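Local coordinates for water-soluble chlorophyll protein (Brassicaceae, PDB 5HPZ) that binds chlorophyll in a water-soluble tetramer built from Kunitz-type beta-trefoil subunits and may also inhibit endopeptidases, at residues A[1-4]-A[10-13]; A[18-23]-A[28-33]; A[58-63]-A[169-174]; A[99-104]-A[119-124]. All blocks are in the same frame, centred on the assembly; numbering follows the deposited sequence.

Contact 1. Residues A[1-4]-A[10-13]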
# COMPACT_ATOMS: atom_id res chain seq x y z
N ARG A 1 44.19 10.90 -5.78
CA ARG A 1 43.17 9.92 -5.37
C ARG A 1 43.69 9.00 -4.26
O ARG A 1 44.86 8.63 -4.25
CB ARG A 1 42.62 9.18 -6.62
CG ARG A 1 43.22 7.83 -6.99
CD ARG A 1 42.77 7.43 -8.40
NE ARG A 1 42.81 5.98 -8.64
N GLU A 2 42.83 8.65 -3.33
CA GLU A 2 43.21 7.94 -2.12
C GLU A 2 42.27 6.77 -1.87
O GLU A 2 41.12 6.77 -2.32
CB GLU A 2 43.17 8.91 -0.92
N GLN A 3 42.76 5.78 -1.15
CA GLN A 3 41.91 4.71 -0.70
C GLN A 3 40.78 5.29 0.10
O GLN A 3 41.03 6.04 1.06
CB GLN A 3 42.69 3.74 0.17
CG GLN A 3 43.66 2.84 -0.59
CD GLN A 3 44.26 1.88 0.38
OE1 GLN A 3 44.69 2.28 1.45
NE2 GLN A 3 44.21 0.59 0.05
N VAL A 4 39.55 4.96 -0.29
CA VAL A 4 38.40 5.30 0.52
C VAL A 4 38.42 4.41 1.71
O VAL A 4 38.71 3.23 1.56
CB VAL A 4 37.07 5.01 -0.23
CG1 VAL A 4 35.88 5.16 0.75
CG2 VAL A 4 36.95 5.91 -1.48
N ASN A 10 39.38 1.05 7.86
CA ASN A 10 39.98 0.09 6.91
C ASN A 10 39.57 0.45 5.47
O ASN A 10 38.42 0.84 5.25
CB ASN A 10 39.61 -1.35 7.31
CG ASN A 10 39.83 -1.63 8.80
OD1 ASN A 10 38.89 -1.87 9.58
ND2 ASN A 10 41.07 -1.57 9.22
N PRO A 11 40.50 0.34 4.49
CA PRO A 11 40.10 0.67 3.12
C PRO A 11 38.92 -0.15 2.66
O PRO A 11 38.69 -1.27 3.11
CB PRO A 11 41.32 0.30 2.26
CG PRO A 11 42.41 -0.08 3.21
CD PRO A 11 41.96 0.19 4.62
N VAL A 12 38.16 0.43 1.74
CA VAL A 12 36.94 -0.18 1.23
C VAL A 12 37.32 -1.19 0.14
O VAL A 12 38.13 -0.89 -0.73
CB VAL A 12 35.97 0.93 0.71
CG1 VAL A 12 34.84 0.33 -0.11
CG2 VAL A 12 35.44 1.77 1.88
N LYS A 13 36.79 -2.40 0.23
CA LYS A 13 37.11 -3.47 -0.72
C LYS A 13 36.04 -3.52 -1.83
O LYS A 13 34.87 -3.52 -1.51
CB LYS A 13 37.21 -4.83 0.02

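Contact 2. Residues A[18-23]-A[28-33]. With 68G (13'2-hydroxyl-Chlorophyll a), chain C.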
# COMPACT_ATOMS: atom_id res chain seq x y z
N TYR A 18 28.95 -2.86 2.17
CA TYR A 18 28.85 -1.71 3.05
C TYR A 18 27.46 -1.08 3.12
O TYR A 18 26.77 -0.96 2.11
CB TYR A 18 29.83 -0.66 2.59
CG TYR A 18 31.22 -1.20 2.57
CD1 TYR A 18 31.69 -1.93 1.46
CD2 TYR A 18 32.07 -0.99 3.63
CE1 TYR A 18 32.98 -2.47 1.44
CE2 TYR A 18 33.36 -1.52 3.62
CZ TYR A 18 33.81 -2.25 2.52
OH TYR A 18 35.10 -2.78 2.50
N PHE A 19 27.05 -0.70 4.33
CA PHE A 19 25.97 0.27 4.52
C PHE A 19 26.50 1.69 4.19
O PHE A 19 27.63 2.04 4.55
CB PHE A 19 25.51 0.33 5.95
CG PHE A 19 25.09 -1.00 6.53
CD1 PHE A 19 23.98 -1.67 6.03
CD2 PHE A 19 25.79 -1.54 7.61
CE1 PHE A 19 23.56 -2.87 6.59
CE2 PHE A 19 25.40 -2.75 8.16
CZ PHE A 19 24.29 -3.41 7.65
N ILE A 20 25.69 2.50 3.51
CA ILE A 20 25.97 3.92 3.41
C ILE A 20 25.15 4.71 4.45
O ILE A 20 23.92 4.71 4.44
CB ILE A 20 25.69 4.49 2.02
CG1 ILE A 20 26.54 3.78 0.95
CG2 ILE A 20 26.06 5.96 2.01
CD1 ILE A 20 26.16 4.09 -0.49
N GLN A 21 25.85 5.38 5.35
CA GLN A 21 25.19 6.03 6.47
C GLN A 21 25.53 7.51 6.49
O GLN A 21 26.69 7.85 6.50
CB GLN A 21 25.58 5.33 7.74
CG GLN A 21 24.65 4.12 7.94
CD GLN A 21 25.10 3.23 9.06
OE1 GLN A 21 25.89 3.64 9.91
NE2 GLN A 21 24.63 2.01 9.07
N PRO A 22 24.51 8.38 6.42
CA PRO A 22 24.74 9.81 6.40
C PRO A 22 25.38 10.27 7.67
O PRO A 22 24.89 9.95 8.73
CB PRO A 22 23.33 10.41 6.26
CG PRO A 22 22.57 9.36 5.56
CD PRO A 22 23.09 8.08 6.15
N ALA A 23 26.48 11.00 7.56
CA ALA A 23 27.18 11.46 8.74
C ALA A 23 26.30 12.39 9.58
O ALA A 23 25.33 13.00 9.11
CB ALA A 23 28.46 12.15 8.33
N GLY A 28 18.78 6.54 9.98
CA GLY A 28 19.66 5.38 9.67
C GLY A 28 20.28 5.47 8.31
O GLY A 28 20.51 6.57 7.81
N GLY A 29 20.53 4.31 7.70
CA GLY A 29 21.19 4.23 6.40
C GLY A 29 20.26 4.47 5.24
O GLY A 29 19.07 4.71 5.44
N LEU A 30 20.81 4.41 4.04
CA LEU A 30 20.10 4.54 2.79
C LEU A 30 19.49 3.21 2.36
O LEU A 30 20.15 2.15 2.46
CB LEU A 30 21.06 5.00 1.68
CG LEU A 30 21.81 6.33 1.92
CD1 LEU A 30 22.53 6.77 0.69
CD2 LEU A 30 20.83 7.37 2.46
N VAL A 31 18.26 3.30 1.87
CA VAL A 31 17.42 2.14 1.57
C VAL A 31 16.64 2.47 0.31
O VAL A 31 16.38 3.66 0.02
CB VAL A 31 16.44 1.77 2.70
CG1 VAL A 31 17.23 1.40 3.95
CG2 VAL A 31 15.38 2.87 2.92
N PRO A 32 16.30 1.43 -0.46
CA PRO A 32 15.31 1.65 -1.52
C PRO A 32 13.95 2.05 -0.97
O PRO A 32 13.53 1.53 0.09
CB PRO A 32 15.18 0.27 -2.18
CG PRO A 32 16.33 -0.50 -1.71
CD PRO A 32 16.69 0.02 -0.37
N ALA A 33 13.22 2.86 -1.72
CA ALA A 33 11.88 3.17 -1.35
C ALA A 33 11.18 3.72 -2.50
O ALA A 33 11.80 4.39 -3.31
CB ALA A 33 11.84 4.18 -0.21
C1 68G C . 10.06 4.66 7.98
C2 68G C . 9.14 3.58 8.55
C3 68G C . 7.70 3.83 8.49
C4 68G C . 7.33 5.16 7.92
C5 68G C . 6.63 2.90 9.07
C6 68G C . 6.36 1.71 8.21
C7 68G C . 5.96 2.04 6.82
C8 68G C . 5.31 0.78 6.29
C9 68G C . 6.29 -0.40 6.11
C10 68G C . 4.74 1.09 4.93
C11 68G C . 3.28 1.18 5.11
C12 68G C . 2.80 1.31 3.67
C13 68G C . 1.80 2.46 3.67
C14 68G C . 0.65 2.20 4.69
C15 68G C . 1.28 2.59 2.23
C16 68G C . 0.73 4.00 1.97
C17 68G C . 0.32 3.93 0.51
C18 68G C . -0.28 5.25 0.21
C19 68G C . -0.13 5.53 -1.27
C20 68G C . -1.78 5.14 0.51
O2A 68G C . 9.83 4.96 6.56
CGA 68G C . 11.02 5.40 6.08
O1A 68G C . 12.01 5.69 6.78
CBA 68G C . 11.10 5.45 4.60
CAA 68G C . 11.79 4.11 4.16
C2A 68G C . 10.88 2.85 4.34
C3A 68G C . 9.78 2.92 3.37
CMA 68G C . 8.59 2.36 4.09
C4A 68G C . 10.10 2.00 2.27
CHB 68G C . 9.38 1.78 1.17
NA 68G C . 11.19 1.36 2.63
C1A 68G C . 11.63 1.73 3.84
CHA 68G C . 12.67 1.11 4.42
CBD 68G C . 13.23 1.25 5.74
CGD 68G C . 12.23 1.03 6.78
O1D 68G C . 12.10 1.80 7.76
O2D 68G C . 11.43 -0.05 6.64
CED 68G C . 10.49 -0.17 7.68
O 68G C . 13.71 2.50 6.04
CAD 68G C . 14.29 0.28 5.80
OBD 68G C . 15.06 0.15 6.80
C3D 68G C . 14.32 -0.41 4.62
C2D 68G C . 14.87 -1.37 3.83
CMD 68G C . 15.91 -2.18 4.19
C4D 68G C . 13.36 0.11 3.86
ND 68G C . 13.27 -0.49 2.68
C1D 68G C . 14.23 -1.44 2.64
CHD 68G C . 14.45 -2.29 1.57
C4C 68G C . 13.79 -2.45 0.41
NC 68G C . 12.76 -1.63 0.04
MG 68G C . 11.98 -0.12 1.18
C3C 68G C . 13.96 -3.32 -0.63
CAC 68G C . 14.98 -4.43 -0.73
CBC 68G C . 14.32 -5.62 0.06
C2C 68G C . 13.04 -3.05 -1.58
CMC 68G C . 12.92 -3.72 -2.75
C1C 68G C . 12.28 -1.99 -1.17
CHC 68G C . 11.24 -1.37 -1.76
C4B 68G C . 10.32 -0.54 -1.24
NB 68G C . 10.54 0.22 -0.16
C1B 68G C . 9.45 0.93 0.12
C2B 68G C . 8.51 0.60 -0.81
CMB 68G C . 7.25 1.11 -0.86
C3B 68G C . 9.07 -0.26 -1.67
CAB 68G C . 8.58 -0.93 -2.74
CBB 68G C . 7.43 -0.52 -3.63
O HOH W 1 23.07 1.54 2.64

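Contact 3. Residues A[58-63]-A[169-174]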
# COMPACT_ATOMS: atom_id res chain seq x y z
N VAL A 58 25.17 -2.09 0.10
CA VAL A 58 25.61 -1.93 -1.28
C VAL A 58 27.05 -2.47 -1.42
O VAL A 58 27.72 -2.77 -0.41
CB VAL A 58 25.66 -0.46 -1.68
CG1 VAL A 58 24.30 0.22 -1.54
CG2 VAL A 58 26.71 0.28 -0.86
N SER A 59 27.50 -2.58 -2.65
CA SER A 59 28.90 -2.81 -2.93
C SER A 59 29.27 -2.00 -4.12
O SER A 59 28.42 -1.68 -4.95
CB SER A 59 29.17 -4.31 -3.16
OG SER A 59 28.39 -4.77 -4.24
N PHE A 60 30.56 -1.66 -4.21
CA PHE A 60 31.09 -0.80 -5.26
C PHE A 60 31.98 -1.63 -6.22
O PHE A 60 32.78 -2.49 -5.79
CB PHE A 60 31.96 0.26 -4.61
CG PHE A 60 31.31 0.92 -3.42
CD1 PHE A 60 30.29 1.82 -3.59
CD2 PHE A 60 31.69 0.59 -2.15
CE1 PHE A 60 29.68 2.43 -2.50
CE2 PHE A 60 31.11 1.22 -1.06
CZ PHE A 60 30.09 2.14 -1.24
N GLY A 61 31.83 -1.38 -7.51
CA GLY A 61 32.68 -2.03 -8.53
C GLY A 61 33.11 -0.99 -9.56
O GLY A 61 32.33 -0.12 -9.93
N TYR A 62 34.34 -1.11 -10.04
CA TYR A 62 34.87 -0.17 -11.01
C TYR A 62 34.21 -0.35 -12.32
O TYR A 62 33.88 -1.45 -12.72
CB TYR A 62 36.37 -0.33 -11.20
CG TYR A 62 37.19 0.13 -10.01
CD1 TYR A 62 37.30 1.49 -9.68
CD2 TYR A 62 37.87 -0.81 -9.20
CE1 TYR A 62 38.07 1.89 -8.59
CE2 TYR A 62 38.61 -0.42 -8.10
CZ TYR A 62 38.72 0.94 -7.79
OH TYR A 62 39.50 1.31 -6.68
N GLU A 63 34.03 0.76 -13.01
CA GLU A 63 33.51 0.76 -14.34
C GLU A 63 33.93 2.11 -14.87
O GLU A 63 33.63 3.14 -14.23
CB GLU A 63 31.98 0.63 -14.34
CG GLU A 63 31.33 0.98 -15.69
CD GLU A 63 31.74 0.04 -16.80
OE1 GLU A 63 31.89 -1.19 -16.52
OE2 GLU A 63 31.90 0.56 -17.93
N VAL A 169 28.41 11.26 3.86
CA VAL A 169 28.25 9.87 4.28
C VAL A 169 29.50 9.24 4.80
O VAL A 169 30.59 9.66 4.52
CB VAL A 169 27.77 8.95 3.08
CG1 VAL A 169 26.48 9.51 2.52
CG2 VAL A 169 28.82 8.88 1.95
N LYS A 170 29.30 8.13 5.48
CA LYS A 170 30.39 7.25 5.78
C LYS A 170 29.94 5.81 5.39
O LYS A 170 28.72 5.55 5.17
CB LYS A 170 30.77 7.41 7.24
CG LYS A 170 29.65 7.10 8.21
CD LYS A 170 30.07 7.44 9.63
CE LYS A 170 29.54 6.42 10.64
NZ LYS A 170 28.11 6.03 10.47
N PHE A 171 30.93 4.93 5.24
CA PHE A 171 30.72 3.58 4.75
C PHE A 171 30.98 2.62 5.88
O PHE A 171 32.06 2.62 6.50
CB PHE A 171 31.67 3.32 3.61
CG PHE A 171 31.53 4.29 2.47
CD1 PHE A 171 30.39 4.32 1.69
CD2 PHE A 171 32.53 5.21 2.20
CE1 PHE A 171 30.26 5.25 0.65
CE2 PHE A 171 32.42 6.12 1.15
CZ PHE A 171 31.27 6.15 0.39
N VAL A 172 29.99 1.81 6.16
CA VAL A 172 30.05 0.99 7.35
C VAL A 172 30.03 -0.44 6.88
O VAL A 172 29.02 -0.91 6.29
CB VAL A 172 28.86 1.29 8.24
CG1 VAL A 172 28.82 0.34 9.43
CG2 VAL A 172 28.94 2.74 8.68
N LYS A 173 31.15 -1.12 7.12
CA LYS A 173 31.35 -2.49 6.66
C LYS A 173 30.29 -3.39 7.23
O LYS A 173 29.98 -3.32 8.42
CB LYS A 173 32.71 -3.00 7.17
CG LYS A 173 32.99 -4.47 6.89
CD LYS A 173 33.75 -4.65 5.60
CE LYS A 173 34.15 -6.11 5.34
NZ LYS A 173 34.58 -6.17 3.92
N VAL A 174 29.72 -4.23 6.37
CA VAL A 174 28.73 -5.18 6.83
C VAL A 174 29.48 -6.33 7.49
O VAL A 174 30.31 -6.98 6.84
CB VAL A 174 27.83 -5.65 5.67
CG1 VAL A 174 26.96 -6.79 6.10
CG2 VAL A 174 26.95 -4.50 5.16

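Contact 4. Residues A[99-104]-A[119-124]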
# COMPACT_ATOMS: atom_id res chain seq x y z
N VAL A 99 21.11 7.91 -12.12
CA VAL A 99 20.45 9.20 -12.05
C VAL A 99 19.28 9.13 -12.99
O VAL A 99 19.46 8.72 -14.12
CB VAL A 99 21.36 10.34 -12.56
CG1 VAL A 99 20.59 11.63 -12.74
CG2 VAL A 99 22.52 10.55 -11.61
N ASP A 100 18.08 9.53 -12.55
CA ASP A 100 16.87 9.50 -13.40
C ASP A 100 17.17 10.32 -14.68
O ASP A 100 17.44 11.50 -14.57
CB ASP A 100 15.68 10.09 -12.62
CG ASP A 100 14.34 10.06 -13.37
OD1 ASP A 100 14.17 9.41 -14.44
OD2 ASP A 100 13.43 10.74 -12.83
N VAL A 101 17.16 9.69 -15.86
CA VAL A 101 17.21 10.44 -17.13
C VAL A 101 15.96 10.26 -17.99
O VAL A 101 15.97 10.53 -19.18
CB VAL A 101 18.49 10.12 -17.93
CG1 VAL A 101 19.74 10.47 -17.11
CG2 VAL A 101 18.48 8.65 -18.36
N SER A 102 14.86 9.86 -17.37
CA SER A 102 13.61 9.67 -18.06
C SER A 102 13.03 11.00 -18.49
O SER A 102 13.45 12.06 -18.03
CB SER A 102 12.61 8.94 -17.14
OG SER A 102 12.10 9.83 -16.16
N SER A 103 12.02 10.94 -19.34
CA SER A 103 11.36 12.17 -19.80
C SER A 103 10.63 12.91 -18.67
O SER A 103 10.25 14.04 -18.84
CB SER A 103 10.39 11.86 -20.95
OG SER A 103 9.52 10.84 -20.54
N SER A 104 10.43 12.30 -17.51
CA SER A 104 9.78 13.02 -16.42
C SER A 104 10.77 13.42 -15.35
O SER A 104 10.37 13.87 -14.32
CB SER A 104 8.65 12.16 -15.80
OG SER A 104 9.13 10.87 -15.46
N ALA A 119 26.10 2.46 -18.93
CA ALA A 119 25.50 3.76 -19.22
C ALA A 119 26.06 4.89 -18.31
O ALA A 119 26.34 4.66 -17.13
CB ALA A 119 23.97 3.70 -19.12
N PRO A 120 26.21 6.11 -18.85
CA PRO A 120 26.87 7.23 -18.16
C PRO A 120 26.17 7.68 -16.87
O PRO A 120 26.84 8.23 -15.97
CB PRO A 120 26.78 8.36 -19.18
CG PRO A 120 26.50 7.70 -20.48
CD PRO A 120 25.64 6.54 -20.13
N ASN A 121 24.84 7.49 -16.82
CA ASN A 121 24.03 7.83 -15.65
C ASN A 121 24.19 6.85 -14.46
O ASN A 121 23.69 7.09 -13.37
CB ASN A 121 22.56 7.96 -16.09
CG ASN A 121 21.85 6.61 -16.22
OD1 ASN A 121 22.41 5.64 -16.74
ND2 ASN A 121 20.63 6.53 -15.73
N SER A 122 24.87 5.72 -14.65
CA SER A 122 25.09 4.82 -13.56
C SER A 122 26.42 5.01 -12.92
O SER A 122 26.77 4.21 -12.04
CB SER A 122 24.97 3.38 -14.05
OG SER A 122 23.70 3.17 -14.63
N LEU A 123 27.20 5.99 -13.37
CA LEU A 123 28.59 6.15 -12.88
C LEU A 123 28.71 7.22 -11.76
O LEU A 123 28.25 8.35 -11.92
CB LEU A 123 29.51 6.60 -14.02
CG LEU A 123 29.69 5.70 -15.24
CD1 LEU A 123 30.85 6.21 -16.10
CD2 LEU A 123 29.92 4.27 -14.83
N PHE A 124 29.33 6.82 -10.65
CA PHE A 124 29.53 7.65 -9.52
C PHE A 124 30.99 7.75 -9.22
O PHE A 124 31.74 6.87 -9.60
CB PHE A 124 28.82 7.04 -8.32
CG PHE A 124 27.34 7.03 -8.48
CD1 PHE A 124 26.73 6.11 -9.34
CD2 PHE A 124 26.54 7.96 -7.79
CE1 PHE A 124 25.35 6.12 -9.54
CE2 PHE A 124 25.16 7.99 -8.01
CZ PHE A 124 24.57 7.07 -8.87

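Contact 1. Residues A[1-4]-A[10-13]
Val4 and Val12 meet through one methyl group each, CG1 of Val4 lying 3.6 Å from CG2 of Val12. The two valines have nearly the same first torsion but offer different branches: in Val4 the touching CG1 stands anti to the backbone N (chi1 170°), whereas in Val12 it is the other methyl, anti to the carbonyl carbon, that makes the contact. Beside this apolar pair, Val12 N donates to Val4 O at 2.9 Å, the donor tilted 23° from the carbonyl plane. The same oxygen also receives a CA-H...O contact from Pro11 CA at 3.3 Å, so two neighbouring residues converge on a single carbonyl. Further out, Gln3 lays its amide against the Pro11 ring; NE2 of Gln3 comes within 3.6 Å of Pro11 CB, and Gln3 OE1 lies 3.7 Å from Pro11 CG. The glutamine chain is extended beyond CG, which carries the amide across to the proline, a van der Waals contact between two partly exposed residues. Both segments lie in the N-terminal loop ahead of strand 18-22. Val4 and Val12 each form backbone hydrogen bonds with Ile72, while Val4 also packs on Phe171 of strand 169-173, and Tyr18 OH of strand 18-22 bonds to Lys13 N.

Contact 2. Residues A[18-23]-A[28-33]
Segment 28-33 supplies part of the chlorophyll pocket: Pro32 O binds the pigment's magnesium at 2.5 Å as an axial backbone ligand, while the side chains of Val31, Pro32 and Ala33 lie against the macrocycle. Val31 CG1 approaches C3D of the chlorophyll to 3.5 Å. Just before these residues the chain is tied to 18-23 by a hydrogen bond from Leu30 N to Ile20 O, 3.1 Å long and running almost straight out from the carbonyl (C=O...N angle 171°). A water continues the link, accepting from Ile20 N and donating to Leu30 O. Leu30 spreads its two methyls over different partners: CD1 packs on Ile20 CG2 at 3.9 Å, and CD2 faces Pro22 CG at 4.1 Å. Ile20 presents CG2 because that methyl is anti to its backbone N. An alanine at Leu30 would leave both Ile20 and Pro22 without these methyl contacts and would probably open a gap between the two buried strands. Gly29 CA passes 3.8 Å from CG of Gln21. Strand 18-22 pairs antiparallel with 169-173, and 30-33 with 44-47; Trp97 of strand 97-99 packs against both Ile20 and Leu30, and Phe19 touches Tyr52 of a second subunit.

Contact 3. Residues A[58-63]-A[169-174]
Within the beta-trefoil core of this Kunitz-type protein, strands 58-62 and 169-173 meet through one aromatic pair, Phe60 with Phe171. The rings form an offset edge-to-face pair: the edge of Phe60 is turned toward the face of Phe171, with ring centroids 5.3 Å apart and planes at 80°. No hydrogen bond joins the two segments, so the link is made by side chains reaching inward from strands paired with other partners. Strand 58-62 runs antiparallel to 78-82, and 169-173 to 18-22. Both phenylalanine side chains leave the backbone toward the opposite strand and carry CG anti to the carbonyl carbon, with chi1 of -47° in Phe60 and -58° in Phe171; this shared torsion brings the two buried rings together between the strands. Other residues cover the pair, Ile78 packing on Phe60 and Val4 on Phe171. The contact therefore joins a strand from the first half of the chain to the last strand, bringing together parts of the trefoil far apart in sequence. The closest approach is made by one carbon of Phe60: CZ of Phe60 lies 3.6 Å from CE1 of Phe171 and 3.7 Å from CD1 of Phe171.

Contact 4. Residues A[99-104]-A[119-124]
Asn121 grips the backbone of Val99 with two hydrogen bonds. Its side-chain ND2 donates to Val99 O at 3.0 Å, nearly straight (168° at the hydrogen), with the acceptor close to the amide plane; in return Val99 N donates to Asn121 O, also at 3.0 Å. One residue thus satisfies both polar groups of the valine backbone. The side chain gets there with CG between the backbone N and the carbonyl carbon (chi1 80°), a position that turns OD1 back toward the residue's own N and leaves ND2 pointing out to Val99. An alanine in place of Asn121 removes the ND2 donor, so the loops would probably be held by the single bond from Val99 N, leaving the Val99 carbonyl without its mate. Within 99-104, Asp100 OD1 accepts from Ser102 N at 3.0 Å, above the carboxylate plane, and from Ser102 OG at 2.7 Å through its syn lone pair. Packing across the contact is light: Val101 CG1 rests on Asn121 CB at 3.9 Å. Val99 also packs on Pro109 and on Thr139 of strand 135-139. Asp100 with Ser102 makes an Asx turn, Ser102 with Ser104 an ST turn and 120-122 a short 3-10 segment, all in the beta-trefoil loops flanking strand 111-113.

Contacts 1, 2 and 3 adjoin one another: the centre of contact 3 lies about 10 Å from those of contacts 1 and 2, which are themselves about 19 Å apart. Contacts 2 and 3 share the antiparallel sheet of strands 18-22 and 169-173, and Tyr18 also bonds to Val58, so the first strand connects both segments of contact 3. Contacts 1, 2 and 3 follow in series along the chain, with contact 4 nested inside the loop that contact 3 closes. Contact 4 lies across the chain's centre from contacts 2 and 3, touching contact 3 through Glu63 and Leu123. The N-terminal loop thus lies against the first and last strands, while contact 2 holds three pigment-pocket residues.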